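Local coordinates for universal stress protein (Archaeoglobus fulgidus, PDB 3LOQ) that binds adenosine monophosphate and belongs to the universal stress protein A family, although its precise cellular role is not established, at residues R172-Y177 / E248-T253. Residues are numbered along the deposited sequence; the frame is centred on the assembly and turned at random.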
loop_
_atom_site.group_PDB
_atom_site.type_symbol
_atom_site.label_atom_id
_atom_site.label_comp_id
_atom_site.label_asym_id
_atom_site.label_seq_id
_atom_site.Cartn_x
_atom_site.Cartn_y
_atom_site.Cartn_z
ATOM N N ARG A 172 -10.609 10.407 5.815
ATOM C CA ARG A 172 -11.744 9.492 5.770
ATOM C C ARG A 172 -11.215 8.129 5.342
ATOM O O ARG A 172 -10.975 7.871 4.163
ATOM C CB ARG A 172 -12.829 9.996 4.799
ATOM C CG ARG A 172 -13.747 11.127 5.331
ATOM C CD ARG A 172 -14.233 12.062 4.186
ATOM N NE ARG A 172 -13.404 13.270 4.115
ATOM C CZ ARG A 172 -12.860 13.771 3.008
ATOM N NH1 ARG A 172 -13.056 13.193 1.831
ATOM N NH2 ARG A 172 -12.109 14.863 3.079
ATOM N N VAL A 173 -10.985 7.267 6.313
ATOM C CA VAL A 173 -10.429 5.963 6.021
ATOM C C VAL A 173 -11.538 4.938 5.898
ATOM O O VAL A 173 -12.359 4.802 6.800
ATOM C CB VAL A 173 -9.453 5.543 7.108
ATOM C CG1 VAL A 173 -8.888 4.142 6.809
ATOM C CG2 VAL A 173 -8.346 6.588 7.217
ATOM N N LEU A 174 -11.566 4.252 4.758
ATOM C CA LEU A 174 -12.509 3.168 4.496
ATOM C C LEU A 174 -11.820 1.800 4.623
ATOM O O LEU A 174 -10.840 1.507 3.923
ATOM C CB LEU A 174 -13.102 3.306 3.091
ATOM C CG LEU A 174 -14.019 2.168 2.624
ATOM C CD1 LEU A 174 -15.218 1.923 3.560
ATOM C CD2 LEU A 174 -14.489 2.426 1.211
ATOM N N VAL A 175 -12.341 0.963 5.506
ATOM C CA VAL A 175 -11.766 -0.356 5.717
ATOM C C VAL A 175 -12.675 -1.434 5.149
ATOM O O VAL A 175 -13.814 -1.589 5.571
ATOM C CB VAL A 175 -11.499 -0.630 7.208
ATOM C CG1 VAL A 175 -10.797 -1.970 7.384
ATOM C CG2 VAL A 175 -10.665 0.499 7.809
ATOM N N ALA A 176 -12.178 -2.153 4.157
ATOM C CA ALA A 176 -12.863 -3.350 3.703
ATOM C C ALA A 176 -12.607 -4.426 4.764
ATOM O O ALA A 176 -11.458 -4.787 5.027
ATOM C CB ALA A 176 -12.327 -3.765 2.342
ATOM N N TYR A 177 -13.668 -4.906 5.407
ATOM C CA TYR A 177 -13.502 -5.709 6.608
ATOM C C TYR A 177 -14.328 -6.993 6.589
ATOM O O TYR A 177 -15.547 -6.957 6.470
ATOM C CB TYR A 177 -13.846 -4.874 7.849
ATOM C CG TYR A 177 -13.623 -5.613 9.154
ATOM C CD1 TYR A 177 -12.355 -5.713 9.713
ATOM C CD2 TYR A 177 -14.679 -6.214 9.821
ATOM C CE1 TYR A 177 -12.141 -6.396 10.912
ATOM C CE2 TYR A 177 -14.486 -6.901 11.026
ATOM C CZ TYR A 177 -13.221 -6.987 11.564
ATOM O OH TYR A 177 -13.043 -7.662 12.753
ATOM N N GLU A 248 -16.571 6.106 -3.181
ATOM C CA GLU A 248 -17.114 7.258 -3.894
ATOM C C GLU A 248 -18.226 7.901 -3.073
ATOM O O GLU A 248 -18.314 9.118 -2.937
ATOM C CB GLU A 248 -17.659 6.801 -5.248
ATOM C CG GLU A 248 -18.624 7.772 -5.905
ATOM C CD GLU A 248 -17.933 8.985 -6.505
ATOM O OE1 GLU A 248 -17.397 9.815 -5.733
ATOM O OE2 GLU A 248 -17.936 9.110 -7.751
ATOM N N GLU A 249 -19.069 7.059 -2.510
ATOM C CA GLU A 249 -20.281 7.518 -1.867
ATOM C C GLU A 249 -19.997 8.378 -0.637
ATOM O O GLU A 249 -20.727 9.314 -0.362
ATOM C CB GLU A 249 -21.124 6.308 -1.502
ATOM C CG GLU A 249 -22.556 6.599 -1.193
ATOM C CD GLU A 249 -23.301 5.330 -0.861
ATOM O OE1 GLU A 249 -22.829 4.252 -1.301
ATOM O OE2 GLU A 249 -24.339 5.408 -0.162
ATOM N N ILE A 250 -18.926 8.065 0.085
ATOM C CA ILE A 250 -18.562 8.799 1.294
ATOM C C ILE A 250 -17.272 9.592 1.085
ATOM O O ILE A 250 -16.726 10.171 2.022
ATOM C CB ILE A 250 -18.286 7.842 2.447
ATOM C CG1 ILE A 250 -17.162 6.882 2.051
ATOM C CG2 ILE A 250 -19.527 7.053 2.833
ATOM C CD1 ILE A 250 -17.007 5.736 3.008
ATOM N N ASN A 251 -16.775 9.606 -0.144
ATOM C CA ASN A 251 -15.482 10.229 -0.438
ATOM C C ASN A 251 -14.310 9.846 0.477
ATOM O O ASN A 251 -13.588 10.709 0.963
ATOM C CB ASN A 251 -15.633 11.743 -0.520
ATOM C CG ASN A 251 -16.160 12.175 -1.855
ATOM O OD1 ASN A 251 -15.443 12.115 -2.868
ATOM N ND2 ASN A 251 -17.433 12.568 -1.890
ATOM N N ALA A 252 -14.113 8.551 0.693
ATOM C CA ALA A 252 -12.992 8.085 1.480
ATOM C C ALA A 252 -11.694 8.608 0.873
ATOM O O ALA A 252 -11.565 8.695 -0.340
ATOM C CB ALA A 252 -12.986 6.545 1.528
ATOM N N THR A 253 -10.726 8.946 1.717
ATOM C CA THR A 253 -9.420 9.424 1.247
ATOM C C THR A 253 -8.373 8.297 1.084
ATOM O O THR A 253 -7.332 8.480 0.453
ATOM C CB THR A 253 -8.879 10.484 2.211
ATOM O OG1 THR A 253 -8.891 9.962 3.545
ATOM C CG2 THR A 253 -9.769 11.720 2.177
#
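Arg172 and Thr253 meet first through the backbone: the CA atoms of Arg172 and Ala252 lie 4.7 Å apart, and Thr253 N donates to Arg172 O at 2.7 Å. The threonine suits this place because its side chain returns a bond to the strand: chi1 of 53° sets OG1 between its own backbone N and carbonyl carbon, where it accepts from Arg172 N at 2.9 Å in a nearly straight bond (164°). The same hydroxyl is hydrogen-bonded to Leu169 O. Length suits arginine to its position, for the chain, bent at chi2 and chi3, brings the guanidinium over the turn, where NH1 donates to Asn251 O at 2.7 Å, with that oxygen tilted 19° from the guanidinium plane. Thr253 CG2 lies over one face of the group, toward its rim. This is the turn from helix 239-249 into strand 254-258, which pairs in parallel with strand 172-176 in the Rossmann-like alpha/beta fold of universal stress proteins; Asn251 is the C-prime residue of the Schellman motif ending that helix, and asparagine, after glycine, best tolerates its positive phi. With an alanine replacing Arg172, Asn251 O is likely to lose this donor and the Thr253 methyl its cover on that side. Deeper in, small Ala252 suits a place this close to the strand, its CB 3.6 Å from Leu174 CB, while Leu174 CD1 approaches Ile250 CD1 at 4.2 Å.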